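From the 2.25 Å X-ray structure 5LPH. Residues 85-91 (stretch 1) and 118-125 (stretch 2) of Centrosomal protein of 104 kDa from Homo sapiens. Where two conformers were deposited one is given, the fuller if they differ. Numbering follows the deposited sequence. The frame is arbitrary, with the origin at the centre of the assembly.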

ATOM      1  N   ASP A  85     -20.981   9.467  14.769  1.00 70.20           N
ATOM      2  CA  ASP A  85     -20.332   8.582  15.748  1.00 69.54           C
ATOM      3  C   ASP A  85     -19.628   7.411  15.043  1.00 65.18           C
ATOM      4  O   ASP A  85     -18.499   7.056  15.396  1.00 63.21           O
ATOM      5  CB  ASP A  85     -21.344   8.049  16.778  1.00 70.74           C
ATOM      6  CG  ASP A  85     -21.981   9.158  17.626  1.00 73.41           C
ATOM      7  OD1 ASP A  85     -21.428  10.283  17.699  1.00 74.24           O
ATOM      8  OD2 ASP A  85     -23.045   8.894  18.231  1.00 74.11           O
ATOM      9  N   LEU A  86     -20.293   6.830  14.045  1.00 61.85           N
ATOM     10  CA  LEU A  86     -19.705   5.752  13.246  1.00 59.90           C
ATOM     11  C   LEU A  86     -18.452   6.201  12.499  1.00 60.18           C
ATOM     12  O   LEU A  86     -17.476   5.451  12.442  1.00 60.13           O
ATOM     13  CB  LEU A  86     -20.720   5.172  12.257  1.00 59.96           C
ATOM     14  CG  LEU A  86     -21.895   4.427  12.890  1.00 60.72           C
ATOM     15  CD1 LEU A  86     -23.017   4.242  11.879  1.00 61.26           C
ATOM     16  CD2 LEU A  86     -21.453   3.086  13.456  1.00 61.32           C
ATOM     17  N   LYS A  87     -18.478   7.415  11.946  1.00 59.10           N
ATOM     18  CA  LYS A  87     -17.313   7.976  11.253  1.00 59.19           C
ATOM     19  C   LYS A  87     -16.170   8.325  12.207  1.00 57.47           C
ATOM     20  O   LYS A  87     -15.019   8.030  11.908  1.00 58.51           O
ATOM     21  CB  LYS A  87     -17.691   9.208  10.429  1.00 61.59           C
ATOM     22  CG  LYS A  87     -18.506   8.902   9.185  1.00 64.11           C
ATOM     23  CD  LYS A  87     -18.955  10.183   8.499  1.00 66.26           C
ATOM     24  CE  LYS A  87     -19.939   9.895   7.376  1.00 69.87           C
ATOM     25  NZ  LYS A  87     -20.327  11.127   6.633  1.00 71.31           N
ATOM     26  N   ASN A  88     -16.479   8.957  13.340  1.00 54.55           N
ATOM     27  CA  ASN A  88     -15.454   9.266  14.352  1.00 53.46           C
ATOM     28  C   ASN A  88     -14.742   8.006  14.841  1.00 49.38           C
ATOM     29  O   ASN A  88     -13.517   7.978  14.952  1.00 43.35           O
ATOM     30  CB  ASN A  88     -16.060   9.989  15.564  1.00 56.13           C
ATOM     31  CG  ASN A  88     -16.472  11.414  15.259  1.00 57.72           C
ATOM     32  OD1 ASN A  88     -15.946  12.047  14.342  1.00 61.48           O
ATOM     33  ND2 ASN A  88     -17.420  11.930  16.036  1.00 58.43           N
ATOM     34  N   THR A  89     -15.531   6.976  15.133  1.00 47.46           N
ATOM     35  CA  THR A  89     -15.008   5.692  15.579  1.00 49.06           C
ATOM     36  C   THR A  89     -14.114   5.041  14.513  1.00 48.01           C
ATOM     37  O   THR A  89     -13.062   4.481  14.836  1.00 45.40           O
ATOM     38  CB  THR A  89     -16.161   4.759  15.995  1.00 50.96           C
ATOM     39  OG1 THR A  89     -16.855   5.343  17.104  1.00 53.99           O
ATOM     40  CG2 THR A  89     -15.644   3.422  16.418  1.00 51.67           C
ATOM     41  N   LEU A  90     -14.535   5.130  13.253  1.00 48.63           N
ATOM     42  CA  LEU A  90     -13.729   4.668  12.126  1.00 46.44           C
ATOM     43  C   LEU A  90     -12.403   5.418  12.027  1.00 45.81           C
ATOM     44  O   LEU A  90     -11.362   4.786  11.845  1.00 45.65           O
ATOM     45  CB  LEU A  90     -14.513   4.789  10.816  1.00 45.56           C
ATOM     46  CG  LEU A  90     -13.813   4.316   9.534  1.00 45.63           C
ATOM     47  CD1 LEU A  90     -14.821   3.702   8.577  1.00 47.09           C
ATOM     48  CD2 LEU A  90     -13.057   5.438   8.834  1.00 45.83           C
ATOM     49  N   ARG A  91     -12.446   6.748  12.147  1.00 45.76           N
ATOM     50  CA  ARG A  91     -11.238   7.584  12.021  0.50 45.98           C
ATOM     51  C   ARG A  91     -10.244   7.365  13.168  1.00 45.24           C
ATOM     52  O   ARG A  91      -9.028   7.391  12.957  1.00 43.55           O
ATOM     53  CB  ARG A  91     -11.602   9.076  11.886  0.50 46.85           C
ATOM     54  CG  ARG A  91     -12.224   9.407  10.530  0.50 48.36           C
ATOM     55  CD  ARG A  91     -12.509  10.877  10.261  0.50 49.35           C
ATOM     56  NE  ARG A  91     -13.407  10.983   9.104  0.50 50.37           N
ATOM     57  CZ  ARG A  91     -13.032  11.349   7.880  0.50 49.34           C
ATOM     58  NH1 ARG A  91     -13.925  11.385   6.901  0.50 49.21           N
ATOM     59  NH2 ARG A  91     -11.778  11.694   7.636  0.50 48.50           N
HETATM   60  N   MSE A 118     -11.472  -5.752   8.193  1.00 54.18           N
HETATM   61  CA  MSE A 118     -12.841  -5.734   8.733  0.50 53.90           C
HETATM   62  C   MSE A 118     -13.483  -4.380   8.540  1.00 53.10           C
HETATM   63  O   MSE A 118     -14.664  -4.295   8.226  1.00 50.91           O
HETATM   64  CB  MSE A 118     -12.855  -6.123  10.214  0.50 55.43           C
HETATM   65  CG  MSE A 118     -14.267  -6.091  10.820  0.50 56.68           C
HETATM   66 SE   MSE A 118     -14.609  -4.288  11.553  0.50 59.01          SE
HETATM   67  CE  MSE A 118     -13.414  -4.639  13.066  0.50 58.15           C
ATOM     68  N   ILE A 119     -12.721  -3.305   8.747  1.00 51.35           N
ATOM     69  CA  ILE A 119     -13.245  -1.939   8.585  1.00 50.82           C
ATOM     70  C   ILE A 119     -13.676  -1.668   7.133  1.00 51.45           C
ATOM     71  O   ILE A 119     -14.772  -1.162   6.896  1.00 50.44           O
ATOM     72  CB  ILE A 119     -12.230  -0.863   9.056  1.00 49.68           C
ATOM     73  CG1 ILE A 119     -12.070  -0.916  10.579  1.00 50.93           C
ATOM     74  CG2 ILE A 119     -12.686   0.540   8.666  1.00 49.88           C
ATOM     75  CD1 ILE A 119     -10.809  -0.258  11.092  1.00 51.09           C
ATOM     76  N   ILE A 120     -12.812  -2.002   6.177  1.00 52.07           N
ATOM     77  CA  ILE A 120     -13.093  -1.751   4.760  1.00 52.56           C
ATOM     78  C   ILE A 120     -14.192  -2.677   4.212  1.00 53.13           C
ATOM     79  O   ILE A 120     -15.073  -2.216   3.500  1.00 52.19           O
ATOM     80  CB  ILE A 120     -11.811  -1.855   3.892  1.00 52.18           C
ATOM     81  CG1 ILE A 120     -10.812  -0.759   4.285  1.00 51.09           C
ATOM     82  CG2 ILE A 120     -12.149  -1.748   2.404  1.00 52.42           C
ATOM     83  CD1 ILE A 120      -9.389  -1.024   3.836  1.00 51.82           C
ATOM     84  N   THR A 121     -14.129  -3.963   4.557  1.00 54.77           N
ATOM     85  CA  THR A 121     -14.957  -5.015   3.938  1.00 55.87           C
ATOM     86  C   THR A 121     -16.265  -5.346   4.672  1.00 57.84           C
ATOM     87  O   THR A 121     -17.175  -5.912   4.065  1.00 59.70           O
ATOM     88  CB  THR A 121     -14.068  -6.290   3.767  1.00 54.80           C
ATOM     89  OG1 THR A 121     -13.009  -5.983   2.856  1.00 56.06           O
ATOM     90  CG2 THR A 121     -14.786  -7.577   3.278  1.00 55.84           C
ATOM     91  N   GLN A 122     -16.370  -5.005   5.957  1.00 60.86           N
ATOM     92  CA  GLN A 122     -17.551  -5.368   6.759  1.00 62.32           C
ATOM     93  C   GLN A 122     -18.261  -4.172   7.397  1.00 61.14           C
ATOM     94  O   GLN A 122     -19.471  -4.028   7.248  1.00 64.51           O
ATOM     95  CB  GLN A 122     -17.167  -6.390   7.833  1.00 66.16           C
ATOM     96  CG  GLN A 122     -16.409  -7.597   7.291  1.00 70.40           C
ATOM     97  CD  GLN A 122     -16.254  -8.706   8.318  1.00 75.41           C
ATOM     98  OE1 GLN A 122     -15.142  -9.011   8.762  1.00 80.38           O
ATOM     99  NE2 GLN A 122     -17.373  -9.305   8.713  1.00 78.04           N
ATOM    100  N   TYR A 123     -17.512  -3.331   8.106  1.00 58.16           N
ATOM    101  CA  TYR A 123     -18.066  -2.180   8.835  1.00 54.93           C
ATOM    102  C   TYR A 123     -18.650  -1.127   7.901  1.00 55.12           C
ATOM    103  O   TYR A 123     -19.782  -0.688   8.093  1.00 54.74           O
ATOM    104  CB  TYR A 123     -16.965  -1.558   9.697  1.00 51.42           C
ATOM    105  CG  TYR A 123     -17.342  -0.388  10.590  1.00 49.53           C
ATOM    106  CD1 TYR A 123     -17.826  -0.594  11.885  1.00 48.47           C
ATOM    107  CD2 TYR A 123     -17.139   0.925  10.170  1.00 48.18           C
ATOM    108  CE1 TYR A 123     -18.128   0.476  12.719  1.00 47.21           C
ATOM    109  CE2 TYR A 123     -17.438   1.998  10.996  1.00 48.63           C
ATOM    110  CZ  TYR A 123     -17.932   1.770  12.268  1.00 47.72           C
ATOM    111  OH  TYR A 123     -18.219   2.847  13.080  1.00 49.25           O
ATOM    112  N   ILE A 124     -17.869  -0.711   6.907  1.00 56.98           N
ATOM    113  CA  ILE A 124     -18.312   0.323   5.958  1.00 58.58           C
ATOM    114  C   ILE A 124     -19.598  -0.071   5.191  1.00 62.24           C
ATOM    115  O   ILE A 124     -20.553   0.705   5.191  1.00 63.89           O
ATOM    116  CB  ILE A 124     -17.164   0.780   5.019  1.00 56.20           C
ATOM    117  CG1 ILE A 124     -16.219   1.708   5.799  1.00 54.51           C
ATOM    118  CG2 ILE A 124     -17.703   1.488   3.775  1.00 55.69           C
ATOM    119  CD1 ILE A 124     -14.914   2.038   5.096  1.00 54.07           C
ATOM    120  N   PRO A 125     -19.625  -1.260   4.546  1.00 66.26           N
ATOM    121  CA  PRO A 125     -20.876  -1.720   3.903  1.00 67.30           C
ATOM    122  C   PRO A 125     -22.056  -2.006   4.851  1.00 67.38           C
ATOM    123  O   PRO A 125     -23.204  -1.797   4.458  1.00 69.09           O
ATOM    124  CB  PRO A 125     -20.453  -2.996   3.154  1.00 66.77           C
ATOM    125  CG  PRO A 125     -19.119  -3.367   3.699  1.00 67.32           C
ATOM    126  CD  PRO A 125     -18.476  -2.092   4.143  1.00 66.16           C
TER

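The two stretches are helical segments that run antiparallel, with 171° between their N-to-C directions. Their axes come no closer than 11.9 Å, too far apart for backbones to meet, so long side chains must span the gap; even at the nearest register, Leu90 and Ile119, the CA atoms lie 7.5 Å apart. The contact is small, burying 252 Å² in all, and most of that area belongs to Tyr123 and Leu90.

Tyr123 is the main projection from the second helix. Its CA-to-CB bond points toward the first helix, and with chi1 at -177° (t) the ring extends far enough for its hydroxyl to reach the backbone there. Tyr123 OH donates a hydrogen bond to Leu86 O, at 2.8 Å. This carbonyl also accepts the helical bond from Leu90 N, 3.1 Å from Leu86 O, so the tyrosine adds a second donor to an oxygen already engaged in its own helix. Leu86 O lies at the ring edge, near the ring plane, as suits a phenol that approaches end-on. A tyrosine fits this place well: its ring is long and apolar enough to cross a buried interface, and its polar tip finds an acceptor on arrival.

The hollow that receives the tip is lined by Leu86 and Thr89. Leu86 CD2 packs 3.9 Å from Tyr123 CZ, while Thr89 CB lies 4.0 Å from Tyr123 OH. Thr89 turns its own hydroxyl back into its helix, where Thr89 OG1 donates to Asp85 O at 2.9 Å; the polar group is thereby satisfied without a partner across the interface.

Leu90 supplies the answering bump. Its CA-to-CB bond points sideways, but the t rotamer at chi1 brings the end of the side chain nearer to the second helix. There CD1 settles into a pocket formed by three residues: Leu90 CD1 is 3.8 Å from Ile119 CG2, 3.7 Å from Ile124 CG1 and 4.0 Å from Tyr123 CE2, approaching the ring obliquely. The branched isoleucines give this pocket apolar walls, and a leucine methyl fills it without introducing a polar group.

The pocket lies along a wider pi-type turn at 119–123. Within this region, Met118 O accepts from both Gln122 N (2.9 Å) and Tyr123 N (3.0 Å), and Ile124 N bonds to Ile119 O at 3.1 Å. Away from the contact, Lys87 and Asn88 direct their CA-to-CB bonds away from the second helix, leaving the interface to largely apolar side chains and one buried hydroxyl-to-carbonyl bond.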